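Side-chain contacts in periphilin-1 (Homo sapiens, PDB 6SWG), which is probably a core subunit of the HUSH complex, pairing with itself and with TASOR to help silence transposable elements and some genes: residues M52-D57 against S63-L68; E44-V49 against Q70-I75; K33-V38 against E81-F86; L21-K26 against A88-S93. All blocks are in the same frame, centred on the assembly; numbering follows the deposited sequence.

Interaction 1 (M52-D57 against S63-L68); sequences MLIEKD and SIQFAL
Ile54 and Ile64 face each other across the two helical segments, their CA atoms 7.9 Å apart, near the closed end of the chain's hairpin. The segments run close to antiparallel, at 169°, with their axes 11.0 Å apart. That separation leaves the backbones clear of each other, and the side chains fill the gap. Ile54 does most of the work from the first helix. Its CG1 sits beside the backbone N (chi1 -68°) and the chain then extends, putting CD1 forward as the contacting methyl. CD1 meets Ile64 CG2 at 4.2 Å and also approaches Gln65, whose chain crosses that of Ile54 at about a right angle. A bend at chi2 (-62°) turns the Gln65 amide back toward the first helix, so Ile54 CD1 lies 3.7 Å from Gln65 NE2. At the preceding residue, Ile64 CD1 comes up against Leu53 CB at 4.2 Å. Leu53 also packs on Leu53 of the second subunit, which ties this end of the hairpin to the dimer contact, while Ile64 packs on Val50 of its own chain. The meeting itself is nonpolar: aliphatic carbons touch, and the glutamine contributes only a van der Waals contact here, while its OE1 makes a weak bond to the backbone of another protein. Cohesion therefore rests on burial and shape rather than on any directional bond between the segments.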
loop_
_atom_site.group_PDB
_atom_site.type_symbol
_atom_site.label_atom_id
_atom_site.label_comp_id
_atom_site.label_asym_id
_atom_site.label_seq_id
_atom_site.Cartn_x
_atom_site.Cartn_y
_atom_site.Cartn_z
ATOM N N MET B 52 1.646 11.896 -0.264
ATOM C CA MET B 52 1.197 12.236 -1.617
ATOM C C MET B 52 -0.199 12.856 -1.611
ATOM O O MET B 52 -0.477 13.806 -2.353
ATOM C CB MET B 52 1.200 10.989 -2.469
ATOM C CG MET B 52 2.573 10.424 -2.508
ATOM S SD MET B 52 2.803 9.042 -3.644
ATOM C CE MET B 52 2.422 9.943 -5.174
ATOM N N LEU B 53 -1.082 12.343 -0.752
ATOM C CA LEU B 53 -2.410 12.927 -0.670
ATOM C C LEU B 53 -2.305 14.408 -0.342
ATOM O O LEU B 53 -2.874 15.250 -1.048
ATOM C CB LEU B 53 -3.268 12.206 0.377
ATOM C CG LEU B 53 -3.633 10.775 -0.035
ATOM C CD1 LEU B 53 -4.269 10.082 1.186
ATOM C CD2 LEU B 53 -4.477 10.752 -1.335
ATOM N N ILE B 54 -1.477 14.743 0.647
ATOM C CA ILE B 54 -1.399 16.121 1.099
ATOM C C ILE B 54 -0.712 16.993 0.075
ATOM O O ILE B 54 -1.061 18.171 -0.067
ATOM C CB ILE B 54 -0.666 16.194 2.447
ATOM C CG1 ILE B 54 -1.525 15.524 3.533
ATOM C CG2 ILE B 54 -0.317 17.656 2.768
ATOM C CD1 ILE B 54 -0.721 15.288 4.820
ATOM N N GLU B 55 0.322 16.486 -0.603
ATOM C CA GLU B 55 0.919 17.303 -1.651
ATOM C C GLU B 55 -0.157 17.705 -2.656
ATOM O O GLU B 55 -0.200 18.857 -3.110
ATOM C CB GLU B 55 2.058 16.570 -2.361
ATOM C CG GLU B 55 2.807 17.495 -3.371
ATOM C CD GLU B 55 2.071 17.687 -4.723
ATOM O OE1 GLU B 55 1.424 16.717 -5.179
ATOM O OE2 GLU B 55 2.154 18.787 -5.338
ATOM N N LYS B 56 -1.068 16.780 -2.994
ATOM C CA LYS B 56 -2.047 17.150 -4.019
ATOM C C LYS B 56 -3.162 18.046 -3.465
ATOM O O LYS B 56 -3.603 18.954 -4.154
ATOM C CB LYS B 56 -2.597 15.895 -4.704
ATOM C CG LYS B 56 -2.659 16.000 -6.197
ATOM C CD LYS B 56 -1.295 15.886 -6.931
ATOM C CE LYS B 56 -1.409 16.448 -8.331
ATOM N NZ LYS B 56 -0.479 15.814 -9.371
ATOM N N ASP B 57 -3.618 17.880 -2.233
ATOM C CA ASP B 57 -4.651 18.766 -1.691
ATOM C C ASP B 57 -4.242 19.197 -0.284
ATOM O O ASP B 57 -4.712 18.659 0.707
ATOM C CB ASP B 57 -6.029 18.114 -1.658
ATOM C CG ASP B 57 -7.143 19.115 -1.367
ATOM O OD1 ASP B 57 -6.843 20.275 -1.010
ATOM O OD2 ASP B 57 -8.327 18.732 -1.442
ATOM N N SER B 63 -6.588 17.245 8.821
ATOM C CA SER B 63 -7.470 16.146 9.201
ATOM C C SER B 63 -6.862 14.807 8.795
ATOM O O SER B 63 -6.955 13.825 9.541
ATOM C CB SER B 63 -8.884 16.318 8.648
ATOM O OG SER B 63 -8.879 16.882 7.388
ATOM N N ILE B 64 -6.142 14.778 7.687
ATOM C CA ILE B 64 -5.504 13.542 7.281
ATOM C C ILE B 64 -4.448 13.147 8.291
ATOM O O ILE B 64 -4.437 12.004 8.779
ATOM C CB ILE B 64 -4.916 13.730 5.886
ATOM C CG1 ILE B 64 -6.028 13.691 4.848
ATOM C CG2 ILE B 64 -3.937 12.670 5.534
ATOM C CD1 ILE B 64 -5.566 14.003 3.407
ATOM N N GLN B 65 -3.647 14.116 8.743
ATOM C CA GLN B 65 -2.650 13.804 9.759
ATOM C C GLN B 65 -3.338 13.187 10.950
ATOM O O GLN B 65 -2.914 12.148 11.473
ATOM C CB GLN B 65 -1.868 15.052 10.163
ATOM C CG GLN B 65 -0.733 15.459 9.220
ATOM C CD GLN B 65 0.361 14.375 9.113
ATOM O OE1 GLN B 65 0.724 13.733 10.103
ATOM N NE2 GLN B 65 0.909 14.204 7.922
ATOM N N PHE B 66 -4.457 13.771 11.349
ATOM C CA PHE B 66 -5.151 13.274 12.537
ATOM C C PHE B 66 -5.564 11.824 12.346
ATOM O O PHE B 66 -5.302 10.957 13.182
ATOM C CB PHE B 66 -6.364 14.159 12.807
ATOM C CG PHE B 66 -7.187 13.677 13.922
ATOM C CD1 PHE B 66 -8.301 12.890 13.674
ATOM C CD2 PHE B 66 -6.820 13.961 15.238
ATOM C CE1 PHE B 66 -9.056 12.402 14.728
ATOM C CE2 PHE B 66 -7.562 13.479 16.302
ATOM C CZ PHE B 66 -8.682 12.689 16.051
ATOM N N ALA B 67 -6.188 11.545 11.203
ATOM C CA ALA B 67 -6.628 10.192 10.910
ATOM C C ALA B 67 -5.434 9.261 10.826
ATOM O O ALA B 67 -5.495 8.124 11.299
ATOM C CB ALA B 67 -7.432 10.202 9.611
ATOM N N LEU B 68 -4.319 9.761 10.295
ATOM C CA LEU B 68 -3.100 8.975 10.300
ATOM C C LEU B 68 -2.746 8.549 11.714
ATOM O O LEU B 68 -2.631 7.346 12.015
ATOM C CB LEU B 68 -1.967 9.804 9.729
ATOM C CG LEU B 68 -0.667 9.018 9.782
ATOM C CD1 LEU B 68 -0.782 7.707 9.072
ATOM C CD2 LEU B 68 0.411 9.843 9.037
#

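Interaction 2 (E44-V49 against Q70-I75); sequences ETFGMV and QNLHEI
Phe46 carries this contact alone from its helix, reaching across to Asn71, Leu72 and Ile75. The ring meets three different groups. Phe46 CE1 lies 3.8 Å from Asn71 CB, and CZ is nearly as close to the same atom; the asparagine chain crosses the phenylalanine at about a right angle, with ring and amide planes 31° apart. At the base, Leu72 CD2 rests 3.9 Å from Phe46 CB and touches CG as well, the two side chains sliding past each other in opposite directions. From the same side of the ring, Ile75 CD1 comes within 4.1 Å of Phe46 CE2. Asn71 and Ile75 stand one helical turn apart, so the ring fits against successive turns of the partner helix.

Several outside bonds position this first shell. The Asn71 amide has its polar partners elsewhere: ND2 donates to Ala67 O, one turn back in the same helix, and to Met52 O of the second subunit. These bonds hold the amide, whose CG and ND2 lie close to the ring along with CB. Leu72 gains its reach because CG lies beside the backbone N (chi1 -68°) and the rest of the chain runs on extended. Its carbonyl O accepts from Tyr39 OH, and Tyr39 also packs on Ile75.

The segments run antiparallel at 173°, their axes 11.1 Å apart, in the middle of a two-helix hairpin. Phe46 packs on Met52 of the second subunit, and Leu72 on an aromatic side chain of another protein, so both neighbouring chains converge on this layer.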
loop_
_atom_site.group_PDB
_atom_site.type_symbol
_atom_site.label_atom_id
_atom_site.label_comp_id
_atom_site.label_asym_id
_atom_site.label_seq_id
_atom_site.Cartn_x
_atom_site.Cartn_y
_atom_site.Cartn_z
ATOM N N GLU B 44 5.470 3.104 7.278
ATOM C CA GLU B 44 6.053 3.747 6.105
ATOM C C GLU B 44 5.054 3.797 4.946
ATOM O O GLU B 44 4.933 4.822 4.267
ATOM C CB GLU B 44 7.360 3.056 5.723
ATOM C CG GLU B 44 8.503 3.425 6.691
ATOM C CD GLU B 44 9.742 2.529 6.590
ATOM O OE1 GLU B 44 9.656 1.449 5.981
ATOM O OE2 GLU B 44 10.813 2.892 7.136
ATOM N N THR B 45 4.252 2.756 4.753
ATOM C CA THR B 45 3.265 2.825 3.686
ATOM C C THR B 45 2.202 3.902 3.966
ATOM O O THR B 45 1.921 4.744 3.104
ATOM C CB THR B 45 2.654 1.445 3.501
ATOM O OG1 THR B 45 3.642 0.584 2.918
ATOM C CG2 THR B 45 1.401 1.511 2.606
ATOM N N PHE B 46 1.603 3.895 5.168
ATOM C CA PHE B 46 0.664 4.954 5.529
ATOM C C PHE B 46 1.268 6.331 5.302
ATOM O O PHE B 46 0.599 7.242 4.799
ATOM C CB PHE B 46 0.230 4.839 7.006
ATOM C CG PHE B 46 -1.136 4.274 7.169
ATOM C CD1 PHE B 46 -2.251 5.112 7.243
ATOM C CD2 PHE B 46 -1.324 2.899 7.197
ATOM C CE1 PHE B 46 -3.520 4.580 7.348
ATOM C CE2 PHE B 46 -2.602 2.363 7.298
ATOM C CZ PHE B 46 -3.699 3.203 7.363
ATOM N N GLY B 47 2.521 6.516 5.720
ATOM C CA GLY B 47 3.134 7.829 5.631
ATOM C C GLY B 47 3.367 8.261 4.202
ATOM O O GLY B 47 3.128 9.412 3.860
ATOM N N MET B 48 3.807 7.339 3.350
ATOM C CA MET B 48 4.017 7.628 1.931
ATOM C C MET B 48 2.709 8.040 1.263
ATOM O O MET B 48 2.638 9.068 0.562
ATOM C CB MET B 48 4.607 6.379 1.271
ATOM C CG MET B 48 4.992 6.469 -0.184
ATOM S SD MET B 48 5.783 4.903 -0.746
ATOM C CE MET B 48 7.338 4.897 0.136
ATOM N N VAL B 49 1.645 7.272 1.495
ATOM C CA VAL B 49 0.379 7.601 0.851
ATOM C C VAL B 49 -0.117 8.958 1.336
ATOM O O VAL B 49 -0.507 9.822 0.531
ATOM C CB VAL B 49 -0.667 6.501 1.087
ATOM C CG1 VAL B 49 -2.077 6.988 0.618
ATOM C CG2 VAL B 49 -0.229 5.241 0.331
ATOM N N GLN B 70 -4.498 8.327 14.271
ATOM C CA GLN B 70 -5.443 7.370 14.835
ATOM C C GLN B 70 -5.083 5.963 14.376
ATOM O O GLN B 70 -4.792 5.081 15.192
ATOM C CB GLN B 70 -6.863 7.739 14.433
ATOM C CG GLN B 70 -7.244 9.117 14.898
ATOM C CD GLN B 70 -7.121 9.257 16.385
ATOM O OE1 GLN B 70 -6.077 9.661 16.892
ATOM N NE2 GLN B 70 -8.169 8.891 17.104
ATOM N N ASN B 71 -4.938 5.784 13.062
ATOM C CA ASN B 71 -4.628 4.474 12.500
ATOM C C ASN B 71 -3.320 3.922 13.069
ATOM O O ASN B 71 -3.268 2.779 13.540
ATOM C CB ASN B 71 -4.588 4.587 10.964
ATOM C CG ASN B 71 -5.992 4.585 10.346
ATOM O OD1 ASN B 71 -6.655 3.564 10.366
ATOM N ND2 ASN B 71 -6.450 5.714 9.834
ATOM N N LEU B 72 -2.273 4.746 13.128
ATOM C CA LEU B 72 -0.992 4.156 13.502
ATOM C C LEU B 72 -1.038 3.733 14.961
ATOM O O LEU B 72 -0.408 2.729 15.350
ATOM C CB LEU B 72 0.156 5.130 13.225
ATOM C CG LEU B 72 0.375 5.363 11.708
ATOM C CD1 LEU B 72 1.701 6.115 11.553
ATOM C CD2 LEU B 72 0.360 4.126 10.823
ATOM N N HIS B 73 -1.865 4.430 15.747
ATOM C CA HIS B 73 -2.037 4.062 17.145
ATOM C C HIS B 73 -2.791 2.747 17.283
ATOM O O HIS B 73 -2.329 1.822 17.979
ATOM C CB HIS B 73 -2.773 5.166 17.852
ATOM C CG HIS B 73 -3.096 4.855 19.262
ATOM N ND1 HIS B 73 -2.144 4.855 20.262
ATOM C CD2 HIS B 73 -4.270 4.536 19.860
ATOM C CE1 HIS B 73 -2.723 4.574 21.420
ATOM N NE2 HIS B 73 -4.015 4.384 21.206
ATOM N N GLU B 74 -3.908 2.608 16.557
ATOM C CA GLU B 74 -4.719 1.411 16.708
ATOM C C GLU B 74 -3.939 0.189 16.249
ATOM O O GLU B 74 -3.876 -0.833 16.940
ATOM C CB GLU B 74 -6.009 1.552 15.920
ATOM C CG GLU B 74 -6.901 0.345 15.990
ATOM C CD GLU B 74 -8.172 0.516 15.197
ATOM O OE1 GLU B 74 -8.317 1.540 14.505
ATOM O OE2 GLU B 74 -9.058 -0.352 15.305
ATOM N N ILE B 75 -3.300 0.295 15.091
ATOM C CA ILE B 75 -2.447 -0.781 14.605
ATOM C C ILE B 75 -1.342 -1.071 15.611
ATOM O O ILE B 75 -1.021 -2.239 15.891
ATOM C CB ILE B 75 -1.883 -0.393 13.221
ATOM C CG1 ILE B 75 -2.980 -0.268 12.144
ATOM C CG2 ILE B 75 -0.926 -1.449 12.727
ATOM C CD1 ILE B 75 -2.546 0.579 10.958
#

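Interaction 3 (K33-V38 against E81-F86); sequences KEIEQV and EELKHF
Ile35 faces Leu83 with 7.7 Å between their CA atoms, where helix 23-56 and helix 61-93 run side by side in opposite directions. This is one layer of an antiparallel helical hairpin, and a single isoleucine makes the contact from the first helix. Ile35 CD1 reaches 3.7 Å from Leu83 CB, touching the root of the leucine rather than its branched end, the two side chains crossing at about a right angle. Glu82 comes alongside instead. Its CG is turned opposite the backbone N (chi1 175°) and the chain runs out straight, so CG and the carboxylate carbon run alongside Ile35 in the contrary sense. Shortening Glu82 to an alanine would probably leave that flank of the isoleucine without its cover and Lys31 without its weak, long-range carboxylate partner. Lys31 makes a proper salt bridge to Glu34, and it probably eases the repulsion between the two acids, whose nearest oxygens, Glu34 OE1 and Glu82 OE2, are 4.8 Å apart. Apolar side chains of another protein pack on both Ile35 and Leu83. The closest point of the glutamate is its carboxylate carbon, Glu82 CD, 3.8 Å from Ile35 CG1.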
loop_
_atom_site.group_PDB
_atom_site.type_symbol
_atom_site.label_atom_id
_atom_site.label_comp_id
_atom_site.label_asym_id
_atom_site.label_seq_id
_atom_site.Cartn_x
_atom_site.Cartn_y
_atom_site.Cartn_z
ATOM N N LYS B 33 10.404 -9.487 16.725
ATOM C CA LYS B 33 11.074 -8.876 15.585
ATOM C C LYS B 33 10.163 -8.859 14.354
ATOM O O LYS B 33 10.072 -7.835 13.649
ATOM C CB LYS B 33 12.382 -9.602 15.319
ATOM C CG LYS B 33 13.100 -9.061 14.122
ATOM C CD LYS B 33 14.448 -9.763 13.943
ATOM C CE LYS B 33 15.268 -9.231 12.735
ATOM N NZ LYS B 33 16.688 -9.819 12.789
ATOM N N GLU B 34 9.454 -9.963 14.108
ATOM C CA GLU B 34 8.542 -10.030 12.972
ATOM C C GLU B 34 7.435 -8.975 13.084
ATOM O O GLU B 34 7.136 -8.261 12.114
ATOM C CB GLU B 34 7.971 -11.429 12.866
ATOM C CG GLU B 34 6.804 -11.577 11.917
ATOM C CD GLU B 34 6.042 -12.901 12.189
ATOM O OE1 GLU B 34 5.429 -13.048 13.281
ATOM O OE2 GLU B 34 6.067 -13.803 11.328
ATOM N N ILE B 35 6.816 -8.861 14.262
ATOM C CA ILE B 35 5.762 -7.866 14.426
ATOM C C ILE B 35 6.326 -6.476 14.164
ATOM O O ILE B 35 5.659 -5.628 13.576
ATOM C CB ILE B 35 5.170 -7.955 15.851
ATOM C CG1 ILE B 35 4.402 -9.264 16.075
ATOM C CG2 ILE B 35 4.332 -6.703 16.224
ATOM C CD1 ILE B 35 4.127 -9.487 17.627
ATOM N N GLU B 36 7.543 -6.202 14.629
ATOM C CA GLU B 36 8.071 -4.860 14.429
ATOM C C GLU B 36 8.332 -4.621 12.945
ATOM O O GLU B 36 8.065 -3.544 12.430
ATOM C CB GLU B 36 9.311 -4.656 15.300
ATOM C CG GLU B 36 8.955 -4.744 16.784
ATOM C CD GLU B 36 10.132 -4.539 17.763
ATOM O OE1 GLU B 36 9.882 -4.050 18.882
ATOM O OE2 GLU B 36 11.275 -4.959 17.478
ATOM N N GLN B 37 8.800 -5.620 12.216
ATOM C CA GLN B 37 9.013 -5.384 10.799
ATOM C C GLN B 37 7.687 -5.076 10.114
ATOM O O GLN B 37 7.562 -4.118 9.326
ATOM C CB GLN B 37 9.675 -6.605 10.161
ATOM C CG GLN B 37 11.058 -6.776 10.662
ATOM C CD GLN B 37 11.707 -8.063 10.197
ATOM O OE1 GLN B 37 11.032 -9.028 9.790
ATOM N NE2 GLN B 37 13.042 -8.104 10.280
ATOM N N VAL B 38 6.677 -5.878 10.410
ATOM C CA VAL B 38 5.390 -5.624 9.789
ATOM C C VAL B 38 4.910 -4.230 10.157
ATOM O O VAL B 38 4.445 -3.472 9.296
ATOM C CB VAL B 38 4.378 -6.710 10.175
ATOM C CG1 VAL B 38 3.019 -6.311 9.684
ATOM C CG2 VAL B 38 4.816 -8.071 9.598
ATOM N N GLU B 81 -1.277 -6.410 21.172
ATOM C CA GLU B 81 -2.156 -7.530 21.479
ATOM C C GLU B 81 -1.626 -8.809 20.847
ATOM O O GLU B 81 -1.626 -9.864 21.481
ATOM C CB GLU B 81 -3.581 -7.297 21.032
ATOM C CG GLU B 81 -4.525 -7.942 22.050
ATOM C CD GLU B 81 -4.540 -9.505 21.979
ATOM O OE1 GLU B 81 -4.722 -10.019 20.835
ATOM O OE2 GLU B 81 -4.332 -10.215 23.037
ATOM N N GLU B 82 -1.112 -8.715 19.619
ATOM C CA GLU B 82 -0.632 -9.886 18.906
ATOM C C GLU B 82 0.452 -10.581 19.711
ATOM O O GLU B 82 0.351 -11.777 20.002
ATOM C CB GLU B 82 -0.088 -9.457 17.550
ATOM C CG GLU B 82 0.526 -10.601 16.809
ATOM C CD GLU B 82 0.785 -10.305 15.326
ATOM O OE1 GLU B 82 0.567 -9.151 14.894
ATOM O OE2 GLU B 82 1.144 -11.273 14.597
ATOM N N LEU B 83 1.409 -9.791 20.240
ATOM C CA LEU B 83 2.515 -10.385 20.980
ATOM C C LEU B 83 1.993 -11.052 22.251
ATOM O O LEU B 83 2.377 -12.195 22.572
ATOM C CB LEU B 83 3.558 -9.324 21.305
ATOM C CG LEU B 83 4.734 -9.908 22.099
ATOM C CD1 LEU B 83 5.460 -10.987 21.361
ATOM C CD2 LEU B 83 5.726 -8.791 22.450
ATOM N N LYS B 84 1.050 -10.393 22.940
ATOM C CA LYS B 84 0.497 -11.023 24.144
ATOM C C LYS B 84 -0.198 -12.325 23.788
ATOM O O LYS B 84 0.072 -13.372 24.395
ATOM C CB LYS B 84 -0.453 -10.100 24.876
ATOM C CG LYS B 84 0.242 -8.929 25.484
ATOM C CD LYS B 84 -0.763 -8.021 26.200
ATOM C CE LYS B 84 -0.067 -6.803 26.783
ATOM N NZ LYS B 84 -0.912 -5.902 27.651
ATOM N N HIS B 85 -0.972 -12.310 22.705
ATOM C CA HIS B 85 -1.619 -13.537 22.262
ATOM C C HIS B 85 -0.599 -14.648 22.088
ATOM O O HIS B 85 -0.768 -15.742 22.647
ATOM C CB HIS B 85 -2.380 -13.337 20.971
ATOM C CG HIS B 85 -3.401 -14.395 20.761
ATOM N ND1 HIS B 85 -3.324 -15.303 19.734
ATOM C CD2 HIS B 85 -4.487 -14.737 21.492
ATOM C CE1 HIS B 85 -4.342 -16.140 19.820
ATOM N NE2 HIS B 85 -5.065 -15.809 20.871
ATOM N N PHE B 86 0.527 -14.331 21.427
ATOM C CA PHE B 86 1.542 -15.330 21.165
ATOM C C PHE B 86 2.073 -15.887 22.470
ATOM O O PHE B 86 1.930 -17.091 22.745
ATOM C CB PHE B 86 2.661 -14.696 20.369
ATOM C CG PHE B 86 3.796 -15.617 20.076
ATOM C CD1 PHE B 86 4.829 -15.761 20.968
ATOM C CD2 PHE B 86 3.839 -16.312 18.886
ATOM C CE1 PHE B 86 5.872 -16.585 20.695
ATOM C CE2 PHE B 86 4.890 -17.147 18.596
ATOM C CZ PHE B 86 5.924 -17.273 19.506
#

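Interaction 4 (L21-K26 against A88-S93); sequences LTTRSK and AEYDTS
Arg24 grips Asp91 side-on, each of two nitrogens serving one carboxylate oxygen. Arg24 NE donates to Asp91 OD1 at 3.0 Å along a nearly straight path (170°), and Arg24 NH1 donates to Asp91 OD2 at 2.9 Å, somewhat more bent at 158°. Both oxygens use their syn lone pairs. OD1 lies in the guanidinium plane and OD2 is tilted slightly from it, so the two flat groups are nearly coplanar in this salt bridge. NH1 also has a further hydrogen-bonding partner beyond the two segments. The remaining nitrogen, NH2, donates to the backbone of another protein, so the guanidinium joins the helix ends to a second chain. A leucine in place of Arg24 would probably leave the Asp91 carboxylate without its paired donors and that outside carbonyl without its NH2 bond.

The bridge fastens the open end of the helical hairpin, where the start of helix 23-56 lies beside the last turns of helix 61-93. Beneath it, Arg24 CG stands opposite the backbone N (chi1 154°), and CB packs 3.6 Å from Tyr90 CE2. Tyr90 OH comes near Thr23 CG2, the two side chains crossing at about a right angle.

Each helix end also settles its own polar groups. Thr22 is the N-cap: its OG1 accepts from Ser25 N at 3.1 Å, while Thr22 O takes both Ser25 OG, at 2.9 Å on a lone pair, and Lys26 N. Across the hairpin, Glu89 O likewise accepts twice, from Thr92 N and from Ser93 OG, which approach from opposite faces of its plane.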
loop_
_atom_site.group_PDB
_atom_site.type_symbol
_atom_site.label_atom_id
_atom_site.label_comp_id
_atom_site.label_asym_id
_atom_site.label_seq_id
_atom_site.Cartn_x
_atom_site.Cartn_y
_atom_site.Cartn_z
ATOM N N LEU B 21 20.304 -19.612 25.346
ATOM C CA LEU B 21 18.998 -19.138 25.736
ATOM C C LEU B 21 17.923 -20.153 25.421
ATOM O O LEU B 21 18.169 -21.065 24.625
ATOM C CB LEU B 21 18.613 -17.896 24.990
ATOM C CG LEU B 21 19.322 -16.576 24.632
ATOM C CD1 LEU B 21 19.257 -15.628 25.917
ATOM C CD2 LEU B 21 20.839 -16.895 24.316
ATOM N N THR B 22 16.716 -19.942 25.968
ATOM C CA THR B 22 15.641 -20.924 25.885
ATOM C C THR B 22 14.929 -20.844 24.554
ATOM O O THR B 22 14.807 -19.774 23.941
ATOM C CB THR B 22 14.603 -20.749 27.018
ATOM O OG1 THR B 22 14.154 -19.373 27.129
ATOM C CG2 THR B 22 15.165 -21.235 28.351
ATOM N N THR B 23 14.441 -21.999 24.116
ATOM C CA THR B 23 13.547 -22.059 22.974
ATOM C C THR B 23 12.512 -20.948 23.079
ATOM O O THR B 23 12.160 -20.301 22.074
ATOM C CB THR B 23 12.830 -23.406 22.928
ATOM O OG1 THR B 23 13.765 -24.476 22.758
ATOM C CG2 THR B 23 11.824 -23.438 21.797
ATOM N N ARG B 24 12.019 -20.731 24.305
ATOM C CA ARG B 24 10.855 -19.877 24.482
ATOM C C ARG B 24 11.260 -18.419 24.389
ATOM O O ARG B 24 10.533 -17.603 23.806
ATOM C CB ARG B 24 10.195 -20.197 25.826
ATOM C CG ARG B 24 9.410 -19.061 26.435
ATOM C CD ARG B 24 8.841 -19.378 27.863
ATOM N NE ARG B 24 7.740 -18.443 28.157
ATOM C CZ ARG B 24 7.916 -17.207 28.662
ATOM N NH1 ARG B 24 6.880 -16.434 28.885
ATOM N NH2 ARG B 24 9.122 -16.737 29.001
ATOM N N SER B 25 12.416 -18.084 24.963
ATOM C CA SER B 25 12.929 -16.737 24.810
ATOM C C SER B 25 13.188 -16.446 23.346
ATOM O O SER B 25 12.862 -15.363 22.850
ATOM C CB SER B 25 14.188 -16.541 25.641
ATOM O OG SER B 25 15.317 -17.113 25.018
ATOM N N LYS B 26 13.744 -17.417 22.624
ATOM C CA LYS B 26 13.997 -17.186 21.210
ATOM C C LYS B 26 12.700 -16.986 20.432
ATOM O O LYS B 26 12.639 -16.118 19.562
ATOM C CB LYS B 26 14.790 -18.328 20.595
ATOM C CG LYS B 26 16.215 -18.411 21.044
ATOM C CD LYS B 26 16.859 -19.632 20.411
ATOM C CE LYS B 26 17.981 -20.160 21.272
ATOM N NZ LYS B 26 18.407 -21.535 20.835
ATOM N N ALA B 88 0.675 -15.860 25.406
ATOM C CA ALA B 88 -0.351 -16.639 26.117
ATOM C C ALA B 88 -0.526 -18.031 25.454
ATOM O O ALA B 88 -0.491 -19.075 26.143
ATOM C CB ALA B 88 -1.665 -15.852 26.179
ATOM N N GLU B 89 -0.613 -18.070 24.108
ATOM C CA GLU B 89 -0.766 -19.363 23.417
ATOM C C GLU B 89 0.403 -20.288 23.760
ATOM O O GLU B 89 0.216 -21.442 24.196
ATOM C CB GLU B 89 -0.842 -19.166 21.901
ATOM C CG GLU B 89 -2.161 -18.623 21.395
ATOM C CD GLU B 89 -3.303 -19.626 21.578
ATOM O OE1 GLU B 89 -4.492 -19.256 21.577
ATOM O OE2 GLU B 89 -3.034 -20.829 21.712
ATOM N N TYR B 90 1.611 -19.745 23.706
ATOM C CA TYR B 90 2.777 -20.569 23.950
ATOM C C TYR B 90 2.758 -21.121 25.364
ATOM O O TYR B 90 3.149 -22.266 25.599
ATOM C CB TYR B 90 4.041 -19.739 23.759
ATOM C CG TYR B 90 5.289 -20.539 23.605
ATOM C CD1 TYR B 90 5.770 -20.824 22.324
ATOM C CD2 TYR B 90 6.006 -21.003 24.706
ATOM C CE1 TYR B 90 6.918 -21.524 22.138
ATOM C CE2 TYR B 90 7.205 -21.739 24.521
ATOM C CZ TYR B 90 7.636 -21.985 23.222
ATOM O OH TYR B 90 8.777 -22.687 22.881
ATOM N N ASP B 91 2.362 -20.302 26.328
ATOM C CA ASP B 91 2.474 -20.732 27.701
ATOM C C ASP B 91 1.265 -21.528 28.122
ATOM O O ASP B 91 1.100 -21.758 29.333
ATOM C CB ASP B 91 2.621 -19.511 28.667
ATOM C CG ASP B 91 4.000 -18.795 28.531
ATOM O OD1 ASP B 91 4.875 -19.458 27.933
ATOM O OD2 ASP B 91 4.182 -17.609 28.980
ATOM N N THR B 92 0.352 -21.842 27.188
ATOM C CA THR B 92 -0.778 -22.696 27.526
ATOM C C THR B 92 -0.778 -23.989 26.708
ATOM O O THR B 92 -1.724 -24.763 26.828
ATOM C CB THR B 92 -2.132 -21.985 27.389
ATOM O OG1 THR B 92 -2.315 -21.433 26.087
ATOM C CG2 THR B 92 -2.183 -20.842 28.362
ATOM N N SER B 93 0.266 -24.276 25.929
ATOM C CA SER B 93 0.199 -25.473 25.098
ATOM C C SER B 93 1.556 -26.040 24.695
ATOM O O SER B 93 1.621 -26.780 23.701
ATOM C CB SER B 93 -0.677 -25.113 23.808
ATOM O OG SER B 93 0.002 -24.105 22.987
#

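All four contacts join the same pair of helices, 23-56 and 61-93, and follow one another along the hairpin from its turn, at interaction 1, to its open end, at interaction 4; the centres of interactions 1 and 4 are 41 Å apart. Only interactions 1 and 2 touch: Leu68 CD1 packs 3.5 Å from Phe46 CD1, and both contacts border the second subunit. Interaction 3 stands about 16 Å on from interaction 2, centre to centre, with about 7 Å between nearest atoms. Interaction 4 adjoins interaction 3 in sequence, 14 Å further by centres. The chemistry shifts along the way, from largely apolar side chains to a surface salt bridge, while another protein's chain reaches all four.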